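Local coordinates for peptidyl tryptophan dihydroxylase (Pseudomonas putida, PDB 7CTQ), which binds FAD and acts as a flavoprotein monooxygenase that dihydroxylates a peptidyl tryptophan during biogenesis of the tryptophylquinone cofactor of quinohemoprotein amine dehydrogenase, at residues E5-A13 and L24-S35; V253-G261 and S281-L292. All coordinates share one frame; numbering follows the deposited sequence.

Contact 1: residues E5-A13 and L24-S35. With FAD (flavin-adenine dinucleotide), chain C.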
loop_
_atom_site.group_PDB
_atom_site.type_symbol
_atom_site.label_atom_id
_atom_site.label_comp_id
_atom_site.label_asym_id
_atom_site.label_seq_id
_atom_site.Cartn_x
_atom_site.Cartn_y
_atom_site.Cartn_z
ATOM N N GLU A 5 -3.783 -6.275 30.814
ATOM C CA GLU A 5 -3.337 -6.296 29.422
ATOM C C GLU A 5 -4.374 -5.644 28.508
ATOM O O GLU A 5 -5.577 -5.904 28.643
ATOM C CB GLU A 5 -3.085 -7.726 28.953
ATOM C CG GLU A 5 -1.775 -8.319 29.433
ATOM C CD GLU A 5 -1.769 -9.832 29.357
ATOM O OE1 GLU A 5 -2.018 -10.483 30.396
ATOM O OE2 GLU A 5 -1.524 -10.369 28.255
ATOM N N PRO A 6 -3.921 -4.826 27.559
ATOM C CA PRO A 6 -4.863 -4.082 26.713
ATOM C C PRO A 6 -5.566 -4.987 25.717
ATOM O O PRO A 6 -4.981 -5.934 25.187
ATOM C CB PRO A 6 -3.967 -3.063 26.002
ATOM C CG PRO A 6 -2.626 -3.745 25.944
ATOM C CD PRO A 6 -2.515 -4.556 27.204
ATOM N N ARG A 7 -6.834 -4.677 25.462
ATOM C CA ARG A 7 -7.639 -5.395 24.479
ATOM C C ARG A 7 -7.437 -4.750 23.113
ATOM O O ARG A 7 -7.958 -3.660 22.855
ATOM C CB ARG A 7 -9.113 -5.361 24.878
ATOM C CG ARG A 7 -9.570 -6.551 25.700
ATOM C CD ARG A 7 -11.058 -6.832 25.503
ATOM N NE ARG A 7 -11.415 -7.062 24.103
ATOM C CZ ARG A 7 -11.803 -8.236 23.609
ATOM N NH1 ARG A 7 -11.877 -9.298 24.403
ATOM N NH2 ARG A 7 -12.113 -8.352 22.321
ATOM N N ILE A 8 -6.693 -5.413 22.232
ATOM C CA ILE A 8 -6.434 -4.892 20.890
ATOM C C ILE A 8 -7.316 -5.633 19.900
ATOM O O ILE A 8 -7.212 -6.858 19.758
ATOM C CB ILE A 8 -4.956 -5.030 20.490
ATOM C CG1 ILE A 8 -4.046 -4.276 21.467
ATOM C CG2 ILE A 8 -4.775 -4.527 19.065
ATOM C CD1 ILE A 8 -2.588 -4.666 21.371
ATOM N N VAL A 9 -8.161 -4.895 19.184
ATOM C CA VAL A 9 -9.013 -5.474 18.152
ATOM C C VAL A 9 -8.664 -4.834 16.818
ATOM O O VAL A 9 -8.621 -3.601 16.705
ATOM C CB VAL A 9 -10.509 -5.288 18.465
ATOM C CG1 VAL A 9 -11.339 -5.948 17.380
ATOM C CG2 VAL A 9 -10.848 -5.843 19.856
ATOM N N VAL A 10 -8.427 -5.676 15.813
ATOM C CA VAL A 10 -8.162 -5.267 14.438
ATOM C C VAL A 10 -9.417 -5.524 13.609
ATOM O O VAL A 10 -9.951 -6.640 13.614
ATOM C CB VAL A 10 -6.965 -6.037 13.849
ATOM C CG1 VAL A 10 -6.783 -5.706 12.358
ATOM C CG2 VAL A 10 -5.678 -5.765 14.650
ATOM N N LEU A 11 -9.873 -4.506 12.877
ATOM C CA LEU A 11 -11.012 -4.631 11.970
ATOM C C LEU A 11 -10.512 -4.837 10.552
ATOM O O LEU A 11 -9.884 -3.939 9.976
ATOM C CB LEU A 11 -11.912 -3.398 12.022
ATOM C CG LEU A 11 -12.174 -2.803 13.398
ATOM C CD1 LEU A 11 -13.087 -1.589 13.294
ATOM C CD2 LEU A 11 -12.770 -3.858 14.322
ATOM N N GLY A 12 -10.804 -6.005 9.985
ATOM C CA GLY A 12 -10.412 -6.309 8.620
ATOM C C GLY A 12 -9.207 -7.225 8.544
ATOM O O GLY A 12 -8.199 -7.007 9.232
ATOM N N ALA A 13 -9.294 -8.256 7.703
ATOM C CA ALA A 13 -8.248 -9.264 7.639
ATOM C C ALA A 13 -7.680 -9.370 6.234
ATOM O O ALA A 13 -7.480 -10.475 5.719
ATOM C CB ALA A 13 -8.773 -10.625 8.104
ATOM N N LEU A 24 2.003 -7.496 16.151
ATOM C CA LEU A 24 1.686 -7.279 17.560
ATOM C C LEU A 24 1.927 -8.548 18.373
ATOM O O LEU A 24 2.459 -8.485 19.489
ATOM C CB LEU A 24 0.246 -6.794 17.697
ATOM C CG LEU A 24 -0.011 -5.402 17.116
ATOM C CD1 LEU A 24 -1.467 -5.217 16.860
ATOM C CD2 LEU A 24 0.503 -4.350 18.069
ATOM N N ARG A 25 1.561 -9.707 17.815
ATOM C CA ARG A 25 1.893 -10.997 18.424
ATOM C C ARG A 25 3.386 -11.116 18.723
ATOM O O ARG A 25 3.782 -11.534 19.817
ATOM C CB ARG A 25 1.450 -12.132 17.499
ATOM C CG ARG A 25 -0.056 -12.300 17.422
ATOM C CD ARG A 25 -0.621 -12.632 18.797
ATOM N NE ARG A 25 -0.270 -13.989 19.211
ATOM C CZ ARG A 25 0.002 -14.344 20.462
ATOM N NH1 ARG A 25 -0.041 -13.441 21.441
ATOM N NH2 ARG A 25 0.311 -15.609 20.732
ATOM N N ARG A 26 4.232 -10.768 17.745
ATOM C CA ARG A 26 5.675 -10.862 17.943
ATOM C C ARG A 26 6.176 -9.900 19.010
ATOM O O ARG A 26 7.227 -10.155 19.610
ATOM C CB ARG A 26 6.403 -10.606 16.625
ATOM C CG ARG A 26 5.908 -11.505 15.489
ATOM C CD ARG A 26 7.017 -11.801 14.491
ATOM N NE ARG A 26 7.776 -10.596 14.177
ATOM C CZ ARG A 26 8.928 -10.589 13.516
ATOM N NH1 ARG A 26 9.467 -11.731 13.099
ATOM N NH2 ARG A 26 9.537 -9.433 13.274
ATOM N N LEU A 27 5.461 -8.800 19.255
ATOM C CA LEU A 27 5.804 -7.924 20.366
ATOM C C LEU A 27 5.273 -8.440 21.694
ATOM O O LEU A 27 5.632 -7.891 22.741
ATOM C CB LEU A 27 5.274 -6.507 20.113
ATOM C CG LEU A 27 6.002 -5.724 19.016
ATOM C CD1 LEU A 27 5.458 -4.295 18.906
ATOM C CD2 LEU A 27 7.515 -5.733 19.274
ATOM N N GLY A 28 4.431 -9.467 21.671
ATOM C CA GLY A 28 3.903 -10.072 22.871
ATOM C C GLY A 28 2.459 -9.739 23.186
ATOM O O GLY A 28 2.021 -9.988 24.314
ATOM N N TYR A 29 1.712 -9.193 22.236
ATOM C CA TYR A 29 0.361 -8.715 22.486
ATOM C C TYR A 29 -0.662 -9.776 22.123
ATOM O O TYR A 29 -0.530 -10.455 21.104
ATOM C CB TYR A 29 0.074 -7.446 21.684
ATOM C CG TYR A 29 0.717 -6.221 22.263
ATOM C CD1 TYR A 29 0.181 -5.594 23.379
ATOM C CD2 TYR A 29 1.870 -5.698 21.704
ATOM C CE1 TYR A 29 0.768 -4.468 23.916
ATOM C CE2 TYR A 29 2.471 -4.579 22.236
ATOM C CZ TYR A 29 1.914 -3.963 23.333
ATOM O OH TYR A 29 2.522 -2.846 23.850
ATOM N N ALA A 30 -1.689 -9.900 22.962
ATOM C CA ALA A 30 -2.891 -10.631 22.584
ATOM C C ALA A 30 -3.681 -9.795 21.584
ATOM O O ALA A 30 -3.845 -8.586 21.773
ATOM C CB ALA A 30 -3.738 -10.936 23.821
ATOM N N VAL A 31 -4.152 -10.429 20.510
ATOM C CA VAL A 31 -4.762 -9.717 19.390
ATOM C C VAL A 31 -5.981 -10.482 18.899
ATOM O O VAL A 31 -5.930 -11.705 18.739
ATOM C CB VAL A 31 -3.765 -9.534 18.226
ATOM C CG1 VAL A 31 -4.416 -8.779 17.075
ATOM C CG2 VAL A 31 -2.488 -8.840 18.699
ATOM N N THR A 32 -7.063 -9.752 18.627
ATOM C CA THR A 32 -8.266 -10.293 18.003
ATOM C C THR A 32 -8.540 -9.541 16.707
ATOM O O THR A 32 -8.482 -8.308 16.678
ATOM C CB THR A 32 -9.477 -10.178 18.943
ATOM O OG1 THR A 32 -9.263 -10.976 20.113
ATOM C CG2 THR A 32 -10.756 -10.629 18.241
ATOM N N VAL A 33 -8.845 -10.274 15.643
ATOM C CA VAL A 33 -9.173 -9.685 14.350
ATOM C C VAL A 33 -10.628 -9.991 14.030
ATOM O O VAL A 33 -11.087 -11.123 14.213
ATOM C CB VAL A 33 -8.244 -10.208 13.234
ATOM C CG1 VAL A 33 -8.716 -9.737 11.870
ATOM C CG2 VAL A 33 -6.811 -9.756 13.479
ATOM N N VAL A 34 -11.353 -8.977 13.563
ATOM C CA VAL A 34 -12.722 -9.117 13.080
ATOM C C VAL A 34 -12.724 -8.792 11.596
ATOM O O VAL A 34 -12.139 -7.784 11.185
ATOM C CB VAL A 34 -13.693 -8.188 13.828
ATOM C CG1 VAL A 34 -15.126 -8.441 13.377
ATOM C CG2 VAL A 34 -13.547 -8.363 15.324
ATOM N N SER A 35 -13.390 -9.625 10.799
ATOM C CA SER A 35 -13.443 -9.372 9.365
ATOM C C SER A 35 -14.518 -10.241 8.736
ATOM O O SER A 35 -14.946 -11.247 9.310
ATOM C CB SER A 35 -12.094 -9.635 8.691
ATOM O OG SER A 35 -12.225 -9.702 7.281
HETATM P PA FAD C . -8.181 -5.212 1.944
HETATM O O1A FAD C . -7.298 -6.177 1.255
HETATM O O2A FAD C . -9.256 -4.627 1.040
HETATM O O5B FAD C . -8.730 -5.874 3.248
HETATM C C5B FAD C . -9.900 -5.363 3.916
HETATM C C4B FAD C . -10.570 -6.543 4.569
HETATM O O4B FAD C . -11.617 -6.067 5.446
HETATM C C3B FAD C . -11.226 -7.548 3.615
HETATM O O3B FAD C . -11.026 -8.877 4.089
HETATM C C2B FAD C . -12.700 -7.125 3.630
HETATM O O2B FAD C . -13.600 -8.206 3.391
HETATM C C1B FAD C . -12.846 -6.656 5.077
HETATM N N9A FAD C . -13.923 -5.719 5.361
HETATM C C8A FAD C . -14.381 -4.677 4.606
HETATM N N7A FAD C . -15.367 -4.002 5.144
HETATM C C5A FAD C . -15.595 -4.675 6.331
HETATM C C6A FAD C . -16.530 -4.485 7.370
HETATM N N6A FAD C . -17.445 -3.517 7.378
HETATM N N1A FAD C . -16.489 -5.334 8.430
HETATM C C2A FAD C . -15.575 -6.308 8.432
HETATM N N3A FAD C . -14.649 -6.580 7.504
HETATM C C4A FAD C . -14.708 -5.726 6.479
HETATM N N1 FAD C . -2.809 -4.888 -5.559
HETATM C C2 FAD C . -1.891 -5.739 -6.107
HETATM O O2 FAD C . -0.918 -6.142 -5.468
HETATM N N3 FAD C . -2.052 -6.177 -7.405
HETATM C C4 FAD C . -3.087 -5.839 -8.253
HETATM O O4 FAD C . -3.131 -6.305 -9.390
HETATM C C4X FAD C . -4.056 -4.934 -7.668
HETATM N N5 FAD C . -5.066 -4.556 -8.406
HETATM C C5X FAD C . -5.992 -3.690 -7.848
HETATM C C6 FAD C . -7.073 -3.269 -8.624
HETATM C C7 FAD C . -8.021 -2.387 -8.115
HETATM C C7M FAD C . -9.177 -1.957 -8.979
HETATM C C8 FAD C . -7.887 -1.910 -6.801
HETATM C C8M FAD C . -8.901 -0.962 -6.216
HETATM C C9 FAD C . -6.815 -2.331 -6.023
HETATM C C9A FAD C . -5.867 -3.208 -6.536
HETATM N N10 FAD C . -4.772 -3.655 -5.768
HETATM C C10 FAD C . -3.833 -4.510 -6.311
HETATM C "C1'" FAD C . -4.567 -3.149 -4.410
HETATM C "C2'" FAD C . -4.910 -4.143 -3.312
HETATM O "O2'" FAD C . -6.209 -4.702 -3.502
HETATM C "C3'" FAD C . -4.854 -3.409 -1.974
HETATM O "O3'" FAD C . -3.647 -2.656 -1.945
HETATM C "C4'" FAD C . -4.893 -4.291 -0.730
HETATM O "O4'" FAD C . -5.851 -5.344 -0.869
HETATM C "C5'" FAD C . -5.193 -3.469 0.501
HETATM O "O5'" FAD C . -5.023 -4.300 1.658
HETATM P P FAD C . -5.821 -4.024 2.968
HETATM O O1P FAD C . -5.444 -2.609 3.430
HETATM O O2P FAD C . -5.619 -5.126 3.950
HETATM O O3P FAD C . -7.329 -3.982 2.475
#
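Val10 and Val33 face each other where strands 8-11 and 31-35 pair in parallel, the two strands of a Rossmann-type beta-alpha-beta unit with helix 15-27 as the crossover. Four backbone hydrogen bonds hold them in a ladder. Thr32 N gives to Ile8 O, and Thr32 O takes Val10 N, with an N-H...O angle of 170°. Val34 N gives to Val10 O, and Gly12 N closes the ladder on Val34 O.

The apolar contacts lie on both faces of the pair. Val10 CB meets Val33 CG2 at 3.7 Å, on the face shared with Ile8. On the other face Val9 CG1 touches Val34 CG2 at 3.9 Å. Ile8 divides its branches. With CG1 anti to the carbonyl carbon (chi1 -59°), CG2 is left to reach Leu24 CD1 on the helix, and CD1 lies 3.5 Å from Tyr29 CD1. Pro6 CG comes to the edge of the same ring. The Tyr29 hydroxyl is hydrogen-bonded to Asn290 OD1.

At the C-terminal end of the strands, FAD lies against Gly12 and the Ser35 side chain. Gly12 has a positive phi of 103°, and a CB there would crowd the ribose. Ser35 OG lies 3.5 Å from FAD O3B, and Gly12 CA is 3.4 Å from FAD O4B.

Contact 2: residues V253-G261 and S281-L292; sequences VGQDWIRVG and SALQAPVVINTL
Ile258 packs on Ala285, Val288 and Ile289, setting edge strand 257-259 of the FAD-binding Rossmann-type sheet against helix 285-294. The strand and the helix segment run nearly antiparallel, at 165°, with their axes 9.6 Å apart.

Apolar contacts make up most of the interface. Ile258 uses both branches. Its CG1 arm extends with CG1 anti to the backbone N (chi1 -164°), and this carries CD1 onto the helix, against Ala285 CB and Val288 CG1. Its CG2 lies 3.8 Å from Ile289 CD1, and the two isoleucine side chains cross at about a right angle. Two residues on, toward the FAD phosphates, Val260 CG1 packs 3.5 Å from Ala285 CB. At the other end Leu292 CD1 fills the corner between Val253 CG2, at 4.0 Å, and Gly254 O. Helix 299-327 also touches Val253 and Ile258.

Polar contacts lie at the two ends. Gly261, which touches FAD, gives its backbone N-H to Ser281 OG over 2.8 Å. The bond is bent, with an angle of 132° at the hydrogen. Ser281 OG is also hydrogen-bonded to Ser278 O, so the hydroxyl ties the loop after the strand to the last turn of helix 274-282. Replacing Ser281 by alanine removes the hydroxyl, which would probably leave the Gly261 N-H and Ser278 O without this partner and the glycine less firmly set beside the FAD phosphate. At the far end a water bridges the two backbones: it donates to Gln255 O at 2.9 Å and to Leu292 O at 2.8 Å.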
loop_
_atom_site.group_PDB
_atom_site.type_symbol
_atom_site.label_atom_id
_atom_site.label_comp_id
_atom_site.label_asym_id
_atom_site.label_seq_id
_atom_site.Cartn_x
_atom_site.Cartn_y
_atom_site.Cartn_z
ATOM N N VAL A 253 -4.126 8.104 12.710
ATOM C CA VAL A 253 -3.747 7.575 14.018
ATOM C C VAL A 253 -4.306 8.487 15.108
ATOM O O VAL A 253 -4.335 9.711 14.963
ATOM C CB VAL A 253 -2.209 7.406 14.125
ATOM C CG1 VAL A 253 -1.499 8.726 13.833
ATOM C CG2 VAL A 253 -1.808 6.845 15.484
ATOM N N GLY A 254 -4.741 7.871 16.210
ATOM C CA GLY A 254 -5.279 8.564 17.368
ATOM C C GLY A 254 -4.611 8.122 18.656
ATOM O O GLY A 254 -3.592 7.421 18.627
ATOM N N GLN A 255 -5.169 8.531 19.798
ATOM C CA GLN A 255 -4.638 8.093 21.086
ATOM C C GLN A 255 -4.783 6.588 21.272
ATOM O O GLN A 255 -3.961 5.960 21.948
ATOM C CB GLN A 255 -5.351 8.827 22.220
ATOM C CG GLN A 255 -5.170 10.324 22.179
ATOM C CD GLN A 255 -3.709 10.720 22.245
ATOM O OE1 GLN A 255 -3.151 11.250 21.280
ATOM N NE2 GLN A 255 -3.076 10.461 23.391
ATOM N N ASP A 256 -5.805 5.997 20.672
ATOM C CA ASP A 256 -6.098 4.586 20.882
ATOM C C ASP A 256 -6.569 3.932 19.597
ATOM O O ASP A 256 -7.359 2.984 19.633
ATOM C CB ASP A 256 -7.149 4.383 21.987
ATOM C CG ASP A 256 -8.443 5.160 21.733
ATOM O OD1 ASP A 256 -8.698 5.586 20.584
ATOM O OD2 ASP A 256 -9.226 5.333 22.694
ATOM N N TRP A 257 -6.109 4.426 18.451
ATOM C CA TRP A 257 -6.479 3.793 17.194
ATOM C C TRP A 257 -5.434 4.114 16.138
ATOM O O TRP A 257 -4.638 5.047 16.277
ATOM C CB TRP A 257 -7.876 4.217 16.723
ATOM C CG TRP A 257 -8.029 5.673 16.389
ATOM C CD1 TRP A 257 -8.392 6.675 17.244
ATOM C CD2 TRP A 257 -7.843 6.289 15.104
ATOM N NE1 TRP A 257 -8.438 7.875 16.571
ATOM C CE2 TRP A 257 -8.101 7.665 15.259
ATOM C CE3 TRP A 257 -7.476 5.812 13.846
ATOM C CZ2 TRP A 257 -8.003 8.566 14.203
ATOM C CZ3 TRP A 257 -7.376 6.713 12.795
ATOM C CH2 TRP A 257 -7.638 8.074 12.983
ATOM N N ILE A 258 -5.463 3.331 15.074
ATOM C CA ILE A 258 -4.543 3.532 13.964
ATOM C C ILE A 258 -5.207 2.978 12.716
ATOM O O ILE A 258 -5.935 1.983 12.775
ATOM C CB ILE A 258 -3.170 2.877 14.253
ATOM C CG1 ILE A 258 -2.099 3.418 13.304
ATOM C CG2 ILE A 258 -3.222 1.328 14.175
ATOM C CD1 ILE A 258 -0.732 2.869 13.615
ATOM N N ARG A 259 -4.995 3.654 11.594
ATOM C CA ARG A 259 -5.346 3.124 10.290
ATOM C C ARG A 259 -4.108 2.559 9.600
ATOM O O ARG A 259 -3.027 3.159 9.644
ATOM C CB ARG A 259 -5.988 4.205 9.411
ATOM C CG ARG A 259 -7.480 4.381 9.660
ATOM C CD ARG A 259 -7.991 5.714 9.169
ATOM N NE ARG A 259 -8.559 5.617 7.830
ATOM C CZ ARG A 259 -9.859 5.675 7.565
ATOM N NH1 ARG A 259 -10.734 5.825 8.546
ATOM N NH2 ARG A 259 -10.281 5.588 6.314
ATOM N N VAL A 260 -4.280 1.410 8.943
ATOM C CA VAL A 260 -3.216 0.768 8.186
ATOM C C VAL A 260 -3.753 0.363 6.827
ATOM O O VAL A 260 -4.964 0.259 6.611
ATOM C CB VAL A 260 -2.613 -0.457 8.906
ATOM C CG1 VAL A 260 -1.924 -0.027 10.186
ATOM C CG2 VAL A 260 -3.691 -1.513 9.189
ATOM N N GLY A 261 -2.825 0.149 5.895
ATOM C CA GLY A 261 -3.231 -0.322 4.584
ATOM C C GLY A 261 -3.973 0.730 3.776
ATOM O O GLY A 261 -3.749 1.939 3.910
ATOM N N SER A 281 2.694 0.113 4.569
ATOM C CA SER A 281 2.025 1.038 5.470
ATOM C C SER A 281 1.821 0.417 6.844
ATOM O O SER A 281 1.723 1.144 7.836
ATOM C CB SER A 281 0.687 1.470 4.872
ATOM O OG SER A 281 -0.254 0.409 4.924
ATOM N N ALA A 282 1.779 -0.917 6.925
ATOM C CA ALA A 282 1.588 -1.611 8.193
ATOM C C ALA A 282 2.893 -2.042 8.840
ATOM O O ALA A 282 2.880 -2.465 10.002
ATOM C CB ALA A 282 0.692 -2.844 7.992
ATOM N N LEU A 283 4.016 -1.915 8.126
ATOM C CA LEU A 283 5.277 -2.485 8.589
ATOM C C LEU A 283 5.666 -1.954 9.964
ATOM O O LEU A 283 6.079 -2.722 10.837
ATOM C CB LEU A 283 6.386 -2.193 7.573
ATOM C CG LEU A 283 7.783 -2.732 7.916
ATOM C CD1 LEU A 283 7.841 -4.255 7.761
ATOM C CD2 LEU A 283 8.898 -2.044 7.103
ATOM N N GLN A 284 5.545 -0.648 10.182
ATOM C CA GLN A 284 5.912 -0.082 11.471
ATOM C C GLN A 284 4.697 0.325 12.297
ATOM O O GLN A 284 4.847 0.991 13.325
ATOM C CB GLN A 284 6.892 1.077 11.261
ATOM C CG GLN A 284 8.208 0.527 10.692
ATOM C CD GLN A 284 9.168 1.584 10.162
ATOM O OE1 GLN A 284 8.903 2.783 10.222
ATOM N NE2 GLN A 284 10.311 1.128 9.652
ATOM N N ALA A 285 3.501 -0.096 11.892
ATOM C CA ALA A 285 2.329 0.089 12.745
ATOM C C ALA A 285 2.490 -0.582 14.108
ATOM O O ALA A 285 2.173 0.059 15.127
ATOM C CB ALA A 285 1.075 -0.412 12.013
ATOM N N PRO A 286 2.988 -1.823 14.217
ATOM C CA PRO A 286 3.119 -2.413 15.563
ATOM C C PRO A 286 3.978 -1.605 16.529
ATOM O O PRO A 286 3.629 -1.530 17.712
ATOM C CB PRO A 286 3.713 -3.803 15.278
ATOM C CG PRO A 286 3.227 -4.138 13.926
ATOM C CD PRO A 286 3.236 -2.833 13.167
ATOM N N VAL A 287 5.080 -0.983 16.084
ATOM C CA VAL A 287 5.851 -0.212 17.055
ATOM C C VAL A 287 5.112 1.070 17.434
ATOM O O VAL A 287 5.279 1.582 18.555
ATOM C CB VAL A 287 7.284 0.095 16.567
ATOM C CG1 VAL A 287 8.176 -1.151 16.657
ATOM C CG2 VAL A 287 7.273 0.654 15.150
ATOM N N VAL A 288 4.318 1.630 16.521
ATOM C CA VAL A 288 3.550 2.823 16.876
ATOM C C VAL A 288 2.532 2.465 17.955
ATOM O O VAL A 288 2.424 3.139 18.989
ATOM C CB VAL A 288 2.887 3.435 15.623
ATOM C CG1 VAL A 288 1.886 4.531 16.003
ATOM C CG2 VAL A 288 3.969 4.032 14.672
ATOM N N ILE A 289 1.804 1.365 17.741
ATOM C CA ILE A 289 0.858 0.856 18.740
ATOM C C ILE A 289 1.572 0.569 20.057
ATOM O O ILE A 289 1.109 0.953 21.138
ATOM C CB ILE A 289 0.148 -0.390 18.180
ATOM C CG1 ILE A 289 -0.622 -0.004 16.916
ATOM C CG2 ILE A 289 -0.786 -1.052 19.224
ATOM C CD1 ILE A 289 -1.135 -1.171 16.106
ATOM N N ASN A 290 2.720 -0.110 19.981
ATOM C CA ASN A 290 3.498 -0.423 21.175
ATOM C C ASN A 290 3.835 0.840 21.963
ATOM O O ASN A 290 3.772 0.851 23.203
ATOM C CB ASN A 290 4.770 -1.179 20.766
ATOM C CG ASN A 290 5.575 -1.651 21.951
ATOM O OD1 ASN A 290 5.059 -2.345 22.834
ATOM N ND2 ASN A 290 6.856 -1.276 21.986
ATOM N N THR A 291 4.162 1.926 21.258
ATOM C CA THR A 291 4.393 3.192 21.939
ATOM C C THR A 291 3.099 3.731 22.531
ATOM O O THR A 291 3.080 4.191 23.678
ATOM C CB THR A 291 5.014 4.210 20.983
ATOM O OG1 THR A 291 6.083 3.583 20.251
ATOM C CG2 THR A 291 5.570 5.418 21.773
ATOM N N LEU A 292 2.004 3.646 21.781
ATOM C CA LEU A 292 0.755 4.221 22.248
ATOM C C LEU A 292 0.281 3.541 23.529
ATOM O O LEU A 292 -0.381 4.175 24.362
ATOM C CB LEU A 292 -0.302 4.119 21.144
ATOM C CG LEU A 292 -0.113 5.081 19.953
ATOM C CD1 LEU A 292 -1.143 4.829 18.879
ATOM C CD2 LEU A 292 -0.169 6.543 20.389
HETATM O O HOH W 1 -1.927 6.458 23.976
#

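How the contacts relate
Both contacts are largely buried, and both involve strands of the same sheet. Contact 1 joins two neighbouring strands inside it, so its polar chemistry is a regular backbone ladder. Contact 2 lays a helix on the outermost strand and relies mainly on side chains, with a hydroxyl and a water bonding at its ends. Each places a glycine against FAD, Gly12 with Ala13 and Ser35 in contact 1, Gly261 in contact 2. The two contacts also meet directly. Helix 15-27 packs on helix 285-294 through Leu24 CD2 and Ile289 CG2, 3.7 Å apart. Nearby, Leu27 CD1 lies 3.5 Å from Pro286 O and also packs on Asn290 CB.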